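Putative kinase (Chloroflexus aurantiacus, PDB 2RHM) is of unknown function but, as a putative kinase with a P-loop nucleoside triphosphate hydrolase fold, probably binds a nucleotide and transfers its phosphate. Local coordinates at residues B[20-25]-B[31-36]; B[35-40]-B[129-134]; B[68-73]-B[78-83]; B[96-99]-B[103-106]; B[119-124]-B[165-170]. All blocks are in the same frame, centred on the assembly; numbering follows the deposited sequence.

Overall arrangement
Followed from the N terminus, the chain first closes a short loop at contact 1, where it turns back after helix 18-29 and lays edge strand 33-35 against it. S35 and K36 also begin contact 2, which reaches across to 129-134 and so encloses a long loop. Contacts 3 and 4 are nested within it, in series: each brings a helix, 52-75 or 88-101, against the strand that follows it, and the two touch through A71 and L98. Contact 5 crosses contact 2, since 119-124 lies inside that loop and 165-170 beyond it. Contacts 1, 3, 4 and 5 all reach the same parallel sheet, while contacts 2 and 5 share the bound benzoic acid.

Contact 1 (B[20-25]-B[31-36])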
# COMPACT_ATOMS: atom_id res chain seq x y z
N THR B 20 -4.66 17.56 3.57
CA THR B 20 -3.85 18.18 4.61
C THR B 20 -4.14 17.61 5.99
O THR B 20 -3.22 17.32 6.75
CB THR B 20 -4.10 19.70 4.64
OG1 THR B 20 -3.61 20.24 3.41
CG2 THR B 20 -3.37 20.36 5.82
N LEU B 21 -5.42 17.46 6.28
CA LEU B 21 -5.88 16.93 7.55
C LEU B 21 -5.41 15.49 7.79
O LEU B 21 -4.91 15.17 8.87
CB LEU B 21 -7.39 17.04 7.65
CG LEU B 21 -7.99 16.67 9.00
CD1 LEU B 21 -9.27 17.43 9.26
CD2 LEU B 21 -8.21 15.15 9.19
N SER B 22 -5.53 14.64 6.78
CA SER B 22 -5.09 13.26 6.93
C SER B 22 -3.57 13.19 7.16
O SER B 22 -3.07 12.40 7.96
CB SER B 22 -5.51 12.42 5.73
OG SER B 22 -4.83 12.84 4.58
N GLN B 23 -2.82 14.06 6.48
CA GLN B 23 -1.37 14.11 6.66
C GLN B 23 -0.98 14.58 8.07
O GLN B 23 -0.03 14.06 8.69
CB GLN B 23 -0.75 14.96 5.55
CG GLN B 23 -0.85 14.31 4.15
CD GLN B 23 -0.34 15.20 3.01
OE1 GLN B 23 -0.15 16.41 3.17
NE2 GLN B 23 -0.15 14.60 1.84
N ALA B 24 -1.70 15.57 8.58
CA ALA B 24 -1.54 16.05 9.95
C ALA B 24 -1.85 14.96 10.98
O ALA B 24 -1.21 14.90 12.04
CB ALA B 24 -2.44 17.26 10.21
N LEU B 25 -2.84 14.13 10.69
CA LEU B 25 -3.18 13.00 11.54
C LEU B 25 -2.07 11.95 11.50
O LEU B 25 -1.72 11.38 12.52
CB LEU B 25 -4.51 12.35 11.12
CG LEU B 25 -5.81 13.01 11.53
CD1 LEU B 25 -6.94 12.18 11.00
CD2 LEU B 25 -5.93 13.14 13.03
N LEU B 31 0.96 7.27 12.42
CA LEU B 31 0.28 6.14 11.77
C LEU B 31 0.49 6.15 10.27
O LEU B 31 0.75 7.21 9.66
CB LEU B 31 -1.23 6.15 12.09
CG LEU B 31 -1.65 5.98 13.55
CD1 LEU B 31 -3.16 6.14 13.66
CD2 LEU B 31 -1.21 4.64 14.09
N PRO B 32 0.41 4.96 9.64
CA PRO B 32 0.49 4.87 8.19
C PRO B 32 -0.71 5.54 7.55
O PRO B 32 -1.82 5.55 8.12
CB PRO B 32 0.47 3.36 7.90
CG PRO B 32 0.65 2.69 9.21
CD PRO B 32 0.20 3.64 10.26
N LEU B 33 -0.46 6.14 6.39
CA LEU B 33 -1.50 6.84 5.63
C LEU B 33 -1.60 6.29 4.22
O LEU B 33 -0.64 6.31 3.46
CB LEU B 33 -1.15 8.32 5.56
CG LEU B 33 -2.04 9.23 4.71
CD1 LEU B 33 -3.48 9.19 5.26
CD2 LEU B 33 -1.47 10.64 4.70
N LEU B 34 -2.79 5.81 3.88
CA LEU B 34 -3.10 5.36 2.53
C LEU B 34 -4.09 6.31 1.89
O LEU B 34 -5.19 6.48 2.39
CB LEU B 34 -3.66 3.95 2.58
CG LEU B 34 -2.89 2.94 3.43
CD1 LEU B 34 -3.69 1.65 3.44
CD2 LEU B 34 -1.50 2.69 2.91
N SER B 35 -3.70 6.97 0.81
CA SER B 35 -4.50 7.99 0.16
C SER B 35 -4.82 7.58 -1.28
O SER B 35 -3.91 7.20 -2.01
CB SER B 35 -3.71 9.31 0.12
OG SER B 35 -4.18 10.20 -0.91
N LYS B 36 -6.08 7.68 -1.69
CA LYS B 36 -6.45 7.26 -3.04
C LYS B 36 -5.65 8.05 -4.07
O LYS B 36 -5.06 7.47 -4.99
CB LYS B 36 -7.96 7.41 -3.32
CG LYS B 36 -8.33 7.00 -4.74
CD LYS B 36 -9.79 7.31 -5.09
CE LYS B 36 -10.06 8.77 -5.27
NZ LYS B 36 -11.41 9.03 -5.87
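L33 reaches from the edge strand to helix 18-29 and sets its two methyl groups against neighbouring helix residues. Its CG is anti to the backbone N (chi1 175°), which carries the fork out from the strand toward the helix. One prong, CD1, lies 3.8 Å from S22 CB; the other, CD2, lies 3.8 Å from Q23 CG. Since S22 OG is also near both methyls, about 4.0 Å from L33 CD1, the serine offers the leucine its whole short side chain. That hydroxyl spends its polarity within its own helix, where it is hydrogen-bonded to the carbonyl oxygens of K18 and T19, so a polar group can sit against a hydrocarbon.

The S22 side of the contact is the buried one. On the Q23 side the packing thins: the glutamine crosses L33 at a slant, touches it with CG, and runs on in an extended chain whose amide belongs to an exposed residue. L33 itself is partly exposed, and its backbone N is hydrogen-bonded to T72 OG1 of the second subunit. Inward, L33 also packs on I81 of the adjoining strand 80-83. Helix 18-29 connects strand 6-12 to strand 33-35 across the intervening strand 80-83, the parallel beta-alpha-beta crossover with which P-loop NTPase folds begin, its helix following the probable Walker A loop.

Contact 2 (B[35-40]-B[129-134]). With BEZ (benzoic acid), chain G.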
# COMPACT_ATOMS: atom_id res chain seq x y z
N SER B 35 -3.70 6.97 0.81
CA SER B 35 -4.50 7.99 0.16
C SER B 35 -4.82 7.58 -1.28
O SER B 35 -3.91 7.20 -2.01
CB SER B 35 -3.71 9.31 0.12
OG SER B 35 -4.18 10.20 -0.91
N LYS B 36 -6.08 7.68 -1.69
CA LYS B 36 -6.45 7.26 -3.04
C LYS B 36 -5.65 8.05 -4.07
O LYS B 36 -5.06 7.47 -4.99
CB LYS B 36 -7.96 7.41 -3.32
CG LYS B 36 -8.33 7.00 -4.74
CD LYS B 36 -9.79 7.31 -5.09
CE LYS B 36 -10.06 8.77 -5.27
NZ LYS B 36 -11.41 9.03 -5.87
N ASP B 37 -5.62 9.37 -3.93
CA ASP B 37 -4.95 10.21 -4.91
C ASP B 37 -3.44 9.97 -4.94
O ASP B 37 -2.84 9.98 -6.03
CB ASP B 37 -5.30 11.68 -4.71
CG ASP B 37 -6.66 12.06 -5.33
OD1 ASP B 37 -7.30 11.26 -6.03
OD2 ASP B 37 -7.07 13.21 -5.12
N ALA B 38 -2.82 9.70 -3.79
CA ALA B 38 -1.38 9.38 -3.78
C ALA B 38 -1.11 8.09 -4.56
O ALA B 38 -0.15 8.01 -5.33
CB ALA B 38 -0.85 9.28 -2.34
N PHE B 39 -1.97 7.09 -4.40
CA PHE B 39 -1.86 5.83 -5.11
C PHE B 39 -2.05 6.05 -6.63
O PHE B 39 -1.33 5.47 -7.45
CB PHE B 39 -2.91 4.83 -4.58
CG PHE B 39 -2.50 4.10 -3.31
CD1 PHE B 39 -1.76 4.71 -2.31
CD2 PHE B 39 -2.94 2.81 -3.09
CE1 PHE B 39 -1.41 4.01 -1.16
CE2 PHE B 39 -2.60 2.11 -1.96
CZ PHE B 39 -1.84 2.71 -0.99
N LYS B 40 -3.02 6.90 -6.99
CA LYS B 40 -3.28 7.22 -8.38
C LYS B 40 -2.04 7.83 -9.01
O LYS B 40 -1.65 7.45 -10.12
CB LYS B 40 -4.44 8.17 -8.55
CG LYS B 40 -5.81 7.63 -8.11
CD LYS B 40 -6.97 8.61 -8.47
CE LYS B 40 -7.08 8.88 -9.97
NZ LYS B 40 -8.24 9.81 -10.26
N GLY B 129 -0.29 24.00 -10.48
CA GLY B 129 0.34 22.70 -10.68
C GLY B 129 0.54 21.84 -9.45
O GLY B 129 1.26 20.84 -9.51
N ALA B 130 -0.09 22.20 -8.34
CA ALA B 130 -0.05 21.39 -7.13
C ALA B 130 -0.71 20.03 -7.40
O ALA B 130 -0.37 19.02 -6.79
CB ALA B 130 -0.75 22.12 -5.99
N ARG B 131 -1.67 20.03 -8.32
CA ARG B 131 -2.42 18.85 -8.70
C ARG B 131 -1.72 18.11 -9.87
O ARG B 131 -1.37 18.72 -10.89
CB ARG B 131 -3.82 19.33 -9.09
CG ARG B 131 -4.86 18.28 -9.32
CD ARG B 131 -5.19 17.52 -8.06
NE ARG B 131 -6.24 16.56 -8.32
CZ ARG B 131 -6.61 15.62 -7.46
NH1 ARG B 131 -5.98 15.50 -6.29
NH2 ARG B 131 -7.59 14.79 -7.78
N HIS B 132 -1.49 16.81 -9.72
CA HIS B 132 -0.89 15.99 -10.77
C HIS B 132 -1.78 16.10 -12.00
O HIS B 132 -3.00 15.99 -11.89
CB HIS B 132 -0.80 14.52 -10.33
CG HIS B 132 0.07 13.67 -11.20
ND1 HIS B 132 -0.24 13.38 -12.51
CD2 HIS B 132 1.24 13.03 -10.94
CE1 HIS B 132 0.71 12.62 -13.03
NE2 HIS B 132 1.62 12.39 -12.09
N PRO B 133 -1.19 16.33 -13.19
CA PRO B 133 -2.01 16.52 -14.38
C PRO B 133 -2.81 15.30 -14.83
O PRO B 133 -3.81 15.45 -15.52
CB PRO B 133 -0.97 16.87 -15.46
CG PRO B 133 0.30 16.24 -14.98
CD PRO B 133 0.25 16.43 -13.50
N GLY B 134 -2.39 14.10 -14.44
CA GLY B 134 -3.06 12.87 -14.87
C GLY B 134 -4.47 12.70 -14.35
O GLY B 134 -5.26 11.94 -14.91
C BEZ G . -7.80 18.05 -4.69
O1 BEZ G . -6.92 18.70 -4.09
O2 BEZ G . -8.25 16.98 -4.19
C1 BEZ G . -8.32 18.55 -6.00
C2 BEZ G . -7.81 19.74 -6.53
C3 BEZ G . -8.28 20.19 -7.75
C4 BEZ G . -9.26 19.47 -8.43
C5 BEZ G . -9.77 18.30 -7.89
C6 BEZ G . -9.29 17.83 -6.67
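The pocket that holds the benzoic acid takes one wall from R131, and at the edge of its guanidinium this arginine is paired with D37 in the first turn of helix 36-47. The salt bridge is end-on, with both terminal nitrogens directed at a single oxygen. R131 NH1 donates to D37 OD2 at 2.8 Å with an N-H...O angle of 156°, while R131 NH2 donates to the same OD2 at 3.1 Å along a more bent path. OD2 lies in the guanidinium plane, yet the two N-H groups come down on one face of the carboxylate, whose plane is turned 64° from that of the arginine.

A bend at chi2 (65°) swings the R131 chain so that the benzoic acid lies against it: ligand C6 sits 3.5 Å above the centre of the guanidinium plane, and R131 NH1 is 3.4 Å from ligand O2. R131 NE has a further salt bridge with D137, another pocket residue, and R125 NH1 is hydrogen-bonded to the ligand. In the next residues of the loop, G134 N donates to H132 ND1 at 3.0 Å, in the imidazole plane, while H132 NE2 bonds D45.

Two carboxylates therefore hold the guanidinium and fix its rotation, laying a flat cationic face against the aromatic ring, where the positive charge is likely to attract both the ring and the nearby ligand carboxylate.

Contact 3 (B[68-73]-B[78-83]); sequences HTAATI and QSLIME
The flat groups where I73 meets Q78 are amides rather than rings: Q78 N, in the backbone, points at I73 O across the turn in a weak hydrogen bond of 3.3 Å. The side-chain amide of Q78 folds back on its own backbone, just ahead of the strand, where OE1 takes a weak bond from S79 N, and its NE2 makes another weak bond to S76 OG of the second subunit. The H68 ring is directed out of the contact and meets F39 of that subunit nearly at a right angle.

Beyond this turn the side chains that meet are apolar. I73 CG2 stands anti to the backbone N, and this branch does the touching: L80 CD2 is 3.5 Å from it, and Q78 CG is 3.8 Å away on a chain that lies beside the isoleucine and points the same way. L80 crosses I73 obliquely. Its CD2 also approaches the backbone at A70 O, 3.7 Å away. One turn earlier in the helix, A70 CB meets the selenium of selenomethionine M82, atom SE, at 3.9 Å.

The 68-73 part of helix 52-75 runs nearly antiparallel to strand 80-83 (168°), and the I73 and T69 side chains also pack on their counterparts in the second subunit. With one weak backbone bond across it, the contact probably depends chiefly on shape and on the exclusion of water.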
# COMPACT_ATOMS: atom_id res chain seq x y z
N HIS B 68 -6.63 -3.42 -0.32
CA HIS B 68 -5.67 -4.54 -0.27
C HIS B 68 -4.58 -4.27 0.77
O HIS B 68 -4.24 -5.11 1.61
CB HIS B 68 -5.02 -4.75 -1.65
CG HIS B 68 -3.87 -5.70 -1.63
ND1 HIS B 68 -4.04 -7.07 -1.61
CD2 HIS B 68 -2.53 -5.49 -1.62
CE1 HIS B 68 -2.86 -7.66 -1.58
NE2 HIS B 68 -1.92 -6.72 -1.60
N THR B 69 -4.04 -3.06 0.72
CA THR B 69 -2.94 -2.68 1.60
C THR B 69 -3.46 -2.52 3.03
O THR B 69 -2.82 -2.93 4.01
CB THR B 69 -2.27 -1.40 1.07
OG1 THR B 69 -1.70 -1.68 -0.22
CG2 THR B 69 -1.16 -0.97 1.98
N ALA B 70 -4.64 -1.95 3.16
CA ALA B 70 -5.26 -1.80 4.49
C ALA B 70 -5.42 -3.12 5.22
O ALA B 70 -5.25 -3.20 6.44
CB ALA B 70 -6.61 -1.13 4.39
N ALA B 71 -5.80 -4.16 4.49
CA ALA B 71 -6.08 -5.44 5.11
C ALA B 71 -4.83 -6.01 5.74
O ALA B 71 -4.86 -6.54 6.85
CB ALA B 71 -6.64 -6.40 4.10
N THR B 72 -3.71 -5.93 5.03
CA THR B 72 -2.50 -6.54 5.60
C THR B 72 -1.97 -5.74 6.81
O THR B 72 -1.41 -6.32 7.72
CB THR B 72 -1.41 -6.81 4.54
OG1 THR B 72 -0.39 -7.64 5.11
CG2 THR B 72 -0.80 -5.50 4.01
N ILE B 73 -2.17 -4.43 6.80
CA ILE B 73 -1.76 -3.59 7.94
C ILE B 73 -2.64 -3.88 9.15
O ILE B 73 -2.14 -4.09 10.28
CB ILE B 73 -1.82 -2.09 7.57
CG1 ILE B 73 -0.80 -1.78 6.47
CG2 ILE B 73 -1.54 -1.21 8.77
CD1 ILE B 73 -0.88 -0.41 5.94
N GLN B 78 -1.97 -3.18 13.49
CA GLN B 78 -1.58 -1.79 13.42
C GLN B 78 -2.76 -0.98 12.93
O GLN B 78 -3.50 -1.41 12.04
CB GLN B 78 -0.36 -1.63 12.49
CG GLN B 78 0.06 -0.20 12.07
CD GLN B 78 0.52 0.69 13.21
OE1 GLN B 78 -0.18 0.89 14.20
NE2 GLN B 78 1.71 1.27 13.05
N SER B 79 -2.93 0.19 13.54
CA SER B 79 -3.95 1.13 13.14
C SER B 79 -3.46 1.92 11.92
O SER B 79 -2.26 1.97 11.62
CB SER B 79 -4.28 2.07 14.30
OG SER B 79 -4.72 1.34 15.45
N LEU B 80 -4.40 2.53 11.20
CA LEU B 80 -4.03 3.25 9.99
C LEU B 80 -5.09 4.25 9.59
O LEU B 80 -6.22 4.22 10.05
CB LEU B 80 -3.76 2.26 8.86
CG LEU B 80 -4.98 1.58 8.24
CD1 LEU B 80 -5.28 2.23 6.96
CD2 LEU B 80 -4.73 0.12 7.97
N ILE B 81 -4.68 5.16 8.72
CA ILE B 81 -5.53 6.21 8.19
C ILE B 81 -5.73 5.94 6.69
O ILE B 81 -4.76 5.69 5.95
CB ILE B 81 -4.88 7.59 8.36
CG1 ILE B 81 -4.56 7.88 9.83
CG2 ILE B 81 -5.78 8.66 7.74
CD1 ILE B 81 -3.45 8.91 9.99
N MSE B 82 -6.98 5.99 6.26
CA MSE B 82 -7.33 5.90 4.85
C MSE B 82 -8.03 7.20 4.46
O MSE B 82 -8.93 7.66 5.14
CB MSE B 82 -8.27 4.72 4.54
CG MSE B 82 -7.68 3.34 4.78
SE MSE B 82 -9.02 1.93 4.45
CE MSE B 82 -9.48 2.63 2.67
N GLU B 83 -7.61 7.77 3.33
CA GLU B 83 -8.17 9.03 2.86
C GLU B 83 -8.61 8.92 1.42
O GLU B 83 -7.83 8.49 0.55
CB GLU B 83 -7.14 10.14 3.03
CG GLU B 83 -7.60 11.48 2.48
CD GLU B 83 -7.23 11.66 0.99
OE1 GLU B 83 -6.03 11.62 0.64
OE2 GLU B 83 -8.15 11.88 0.18

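Contact 4 (B[96-99]-B[103-106])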
# COMPACT_ATOMS: atom_id res chain seq x y z
N GLN B 96 -17.28 -3.25 4.89
CA GLN B 96 -17.77 -4.47 5.51
C GLN B 96 -16.93 -5.68 5.17
O GLN B 96 -16.61 -6.50 6.03
CB GLN B 96 -19.22 -4.70 5.11
CG GLN B 96 -20.13 -3.78 5.88
CD GLN B 96 -21.50 -3.62 5.26
OE1 GLN B 96 -21.86 -4.31 4.31
NE2 GLN B 96 -22.26 -2.67 5.79
N ASN B 97 -16.58 -5.80 3.90
CA ASN B 97 -15.74 -6.89 3.42
C ASN B 97 -14.35 -6.84 4.04
O ASN B 97 -13.79 -7.87 4.39
CB ASN B 97 -15.69 -6.88 1.90
CG ASN B 97 -17.01 -7.29 1.28
OD1 ASN B 97 -17.87 -7.86 1.95
ND2 ASN B 97 -17.19 -6.99 -0.01
N LEU B 98 -13.80 -5.64 4.17
CA LEU B 98 -12.53 -5.45 4.85
C LEU B 98 -12.61 -5.92 6.29
O LEU B 98 -11.74 -6.69 6.74
CB LEU B 98 -12.11 -3.97 4.82
CG LEU B 98 -10.77 -3.63 5.51
CD1 LEU B 98 -9.57 -4.36 4.89
CD2 LEU B 98 -10.53 -2.15 5.47
N HIS B 99 -13.67 -5.51 7.00
CA HIS B 99 -13.85 -5.85 8.41
C HIS B 99 -13.90 -7.37 8.65
O HIS B 99 -13.38 -7.84 9.66
CB HIS B 99 -15.11 -5.18 8.99
CG HIS B 99 -15.17 -5.22 10.48
ND1 HIS B 99 -15.65 -6.31 11.19
CD2 HIS B 99 -14.82 -4.30 11.41
CE1 HIS B 99 -15.60 -6.06 12.48
NE2 HIS B 99 -15.10 -4.85 12.65
N PRO B 103 -10.56 -7.19 11.10
CA PRO B 103 -11.36 -6.40 12.03
C PRO B 103 -10.70 -5.10 12.49
O PRO B 103 -9.51 -5.05 12.76
CB PRO B 103 -11.60 -7.36 13.20
CG PRO B 103 -10.72 -8.49 12.99
CD PRO B 103 -10.44 -8.58 11.55
N PHE B 104 -11.51 -4.05 12.58
CA PHE B 104 -11.06 -2.73 12.94
C PHE B 104 -12.18 -2.04 13.67
O PHE B 104 -13.34 -2.43 13.57
CB PHE B 104 -10.67 -1.91 11.70
CG PHE B 104 -11.80 -1.75 10.68
CD1 PHE B 104 -12.76 -0.76 10.85
CD2 PHE B 104 -11.87 -2.55 9.56
CE1 PHE B 104 -13.82 -0.65 9.94
CE2 PHE B 104 -12.91 -2.43 8.65
CZ PHE B 104 -13.87 -1.47 8.83
N THR B 105 -11.80 -1.00 14.39
CA THR B 105 -12.71 -0.09 15.05
C THR B 105 -12.66 1.23 14.29
O THR B 105 -11.61 1.88 14.28
CB THR B 105 -12.28 0.15 16.50
OG1 THR B 105 -12.29 -1.09 17.22
CG2 THR B 105 -13.22 1.10 17.17
N PRO B 106 -13.78 1.65 13.66
CA PRO B 106 -13.77 2.86 12.84
C PRO B 106 -13.86 4.18 13.59
O PRO B 106 -14.58 4.29 14.60
CB PRO B 106 -15.01 2.69 11.96
CG PRO B 106 -15.96 1.98 12.86
CD PRO B 106 -15.11 1.02 13.68
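H99 and F104 form a T-shaped (edge-to-face) pair, the imidazole presenting its edge to the phenyl face. H99 CD2 stands 3.7 Å above the phenyl plane, over its centre; the ring centroids are 4.8 Å apart and the planes meet at 76°. The approach is close at the root of the histidine too, where H99 CB comes within 3.5 Å of F104 CE2. On one face of the imidazole lies the backbone of the turn: P103 CA is 4.1 Å from the H99 ring centroid and 8° off its normal, a CH-pi contact. L98 adds an apolar touch, with its CG 4.0 Å from F104 CE2, the two side chains crossing at about a right angle.

The torsions set this up. F104 CG sits between the backbone N and the carbonyl carbon (chi1 58°), which folds the ring back over the helix end, whereas H99 CG, opposite its own backbone N, extends toward the strand. Farther out, L74 of helix 52-75 and L7 of strand 6-12 pack against both L98 and F104, so the phenyl is lodged where two helices meet the sheet. Replacing F104 with an alanine would probably leave the imidazole edge of H99 without its aromatic partner and open a gap beside L98 and L74.

P103 lies where the next helical N-H would be due for H99 O, but its N carries no hydrogen; P103 CA instead makes a CA-H...O contact with H99 O at 3.4 Å. Carbon-bound hydrogens and ring faces probably contribute much of the packing between the end of helix 88-101 and the start of strand 105-112.

Contact 5 (B[119-124]-B[165-170]). With BEZ (benzoic acid), chain G.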
# COMPACT_ATOMS: atom_id res chain seq x y z
N VAL B 119 -14.41 25.96 -5.15
CA VAL B 119 -14.13 26.36 -6.54
C VAL B 119 -12.79 27.10 -6.62
O VAL B 119 -11.98 26.80 -7.50
CB VAL B 119 -15.27 27.18 -7.17
CG1 VAL B 119 -14.81 27.83 -8.49
CG2 VAL B 119 -16.49 26.30 -7.43
N GLU B 120 -12.54 28.02 -5.69
CA GLU B 120 -11.25 28.74 -5.65
C GLU B 120 -10.06 27.78 -5.54
O GLU B 120 -9.06 27.95 -6.25
CB GLU B 120 -11.22 29.72 -4.47
N ARG B 121 -10.17 26.77 -4.68
CA ARG B 121 -9.09 25.82 -4.46
C ARG B 121 -8.83 24.94 -5.66
O ARG B 121 -7.68 24.73 -6.05
CB ARG B 121 -9.40 24.91 -3.27
CG ARG B 121 -9.31 25.60 -1.96
CD ARG B 121 -9.76 24.71 -0.82
NE ARG B 121 -9.74 25.47 0.42
CZ ARG B 121 -10.28 25.08 1.57
NH1 ARG B 121 -10.90 23.91 1.66
NH2 ARG B 121 -10.19 25.88 2.63
N ILE B 122 -9.90 24.41 -6.23
CA ILE B 122 -9.78 23.55 -7.40
C ILE B 122 -9.03 24.29 -8.50
O ILE B 122 -8.06 23.77 -9.07
CB ILE B 122 -11.17 23.09 -7.89
CG1 ILE B 122 -11.72 22.04 -6.94
CG2 ILE B 122 -11.10 22.52 -9.30
CD1 ILE B 122 -13.14 21.65 -7.22
N LEU B 123 -9.45 25.51 -8.77
CA LEU B 123 -8.85 26.33 -9.82
C LEU B 123 -7.38 26.66 -9.57
O LEU B 123 -6.55 26.46 -10.45
CB LEU B 123 -9.65 27.62 -10.01
CG LEU B 123 -11.03 27.49 -10.64
CD1 LEU B 123 -11.76 28.83 -10.60
CD2 LEU B 123 -10.93 26.98 -12.08
N SER B 124 -7.08 27.16 -8.37
CA SER B 124 -5.70 27.53 -8.03
C SER B 124 -4.76 26.32 -8.01
O SER B 124 -3.62 26.42 -8.46
CB SER B 124 -5.66 28.26 -6.68
OG SER B 124 -6.07 27.41 -5.62
N VAL B 165 -15.36 18.49 9.96
CA VAL B 165 -14.46 19.62 9.98
C VAL B 165 -14.72 20.54 8.77
O VAL B 165 -14.49 20.17 7.61
CB VAL B 165 -13.00 19.15 10.05
CG1 VAL B 165 -12.04 20.34 10.01
CG2 VAL B 165 -12.79 18.31 11.32
N ASP B 166 -15.21 21.74 9.06
CA ASP B 166 -15.46 22.74 8.03
C ASP B 166 -14.20 23.59 7.85
O ASP B 166 -13.77 24.31 8.77
CB ASP B 166 -16.69 23.60 8.40
CG ASP B 166 -17.20 24.45 7.23
OD1 ASP B 166 -16.40 24.89 6.37
OD2 ASP B 166 -18.42 24.70 7.20
N THR B 167 -13.60 23.48 6.67
CA THR B 167 -12.36 24.18 6.37
C THR B 167 -12.56 25.44 5.52
O THR B 167 -11.60 25.95 4.94
CB THR B 167 -11.37 23.27 5.62
OG1 THR B 167 -11.92 22.96 4.34
CG2 THR B 167 -11.09 22.01 6.42
N THR B 168 -13.79 25.94 5.45
CA THR B 168 -14.09 27.15 4.70
C THR B 168 -13.16 28.29 5.11
O THR B 168 -12.63 29.02 4.25
CB THR B 168 -15.53 27.59 4.94
OG1 THR B 168 -16.42 26.57 4.48
CG2 THR B 168 -15.83 28.88 4.19
N PHE B 169 -12.96 28.44 6.42
CA PHE B 169 -12.05 29.45 6.98
C PHE B 169 -10.93 28.73 7.73
O PHE B 169 -11.06 28.43 8.92
CB PHE B 169 -12.82 30.39 7.89
CG PHE B 169 -13.99 31.03 7.20
CD1 PHE B 169 -13.78 32.04 6.27
CD2 PHE B 169 -15.28 30.62 7.46
CE1 PHE B 169 -14.85 32.62 5.61
CE2 PHE B 169 -16.35 31.20 6.81
CZ PHE B 169 -16.14 32.20 5.88
N PRO B 170 -9.81 28.43 7.02
CA PRO B 170 -8.71 27.64 7.57
C PRO B 170 -8.10 28.17 8.87
O PRO B 170 -7.64 27.37 9.69
CB PRO B 170 -7.66 27.67 6.45
CG PRO B 170 -8.41 27.97 5.23
CD PRO B 170 -9.54 28.85 5.64
C BEZ G . -7.80 18.05 -4.69
O1 BEZ G . -6.92 18.70 -4.09
O2 BEZ G . -8.25 16.98 -4.19
C1 BEZ G . -8.32 18.55 -6.00
C2 BEZ G . -7.81 19.74 -6.53
C3 BEZ G . -8.28 20.19 -7.75
C4 BEZ G . -9.26 19.47 -8.43
C5 BEZ G . -9.77 18.30 -7.89
C6 BEZ G . -9.29 17.83 -6.67
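R121 and T167 are joined by two hydrogen bonds, each terminal guanidinium nitrogen taking its own acceptor. R121 NH1 donates to T167 OG1 at 3.0 Å, almost straight at 174°, and R121 NH2 donates to T167 O at 2.7 Å and 150°, arriving 37° above the carbonyl plane. The arginine reaches that far because its chain is extended from CG to NE. Both ends have second partners in the probable Walker A loop: R121 NH1 bonds A15 O, and T167 OG1 bonds T16 O. In this P-loop fold, helix 115-127 and the loop after edge strand 162-166 are thereby drawn together beside the putative phosphate-binding loop. A leucine at R121 would probably leave T167 O and A15 O without this donor and the loop after strand 162-166 less firmly tied to helix 115-127.

Hydrogen bonds also shape the loop itself. D166 OD1 accepts from T168 N at 3.0 Å, an Asx turn, and from T168 OG1 through its syn lone pair.

Van der Waals touches are few. P170 CG rests at the guanidinium edge, 3.8 Å from R121 NH2. On another side of the helix, I122 CG2 packs on the benzoic acid ring, 3.7 Å from ligand C4.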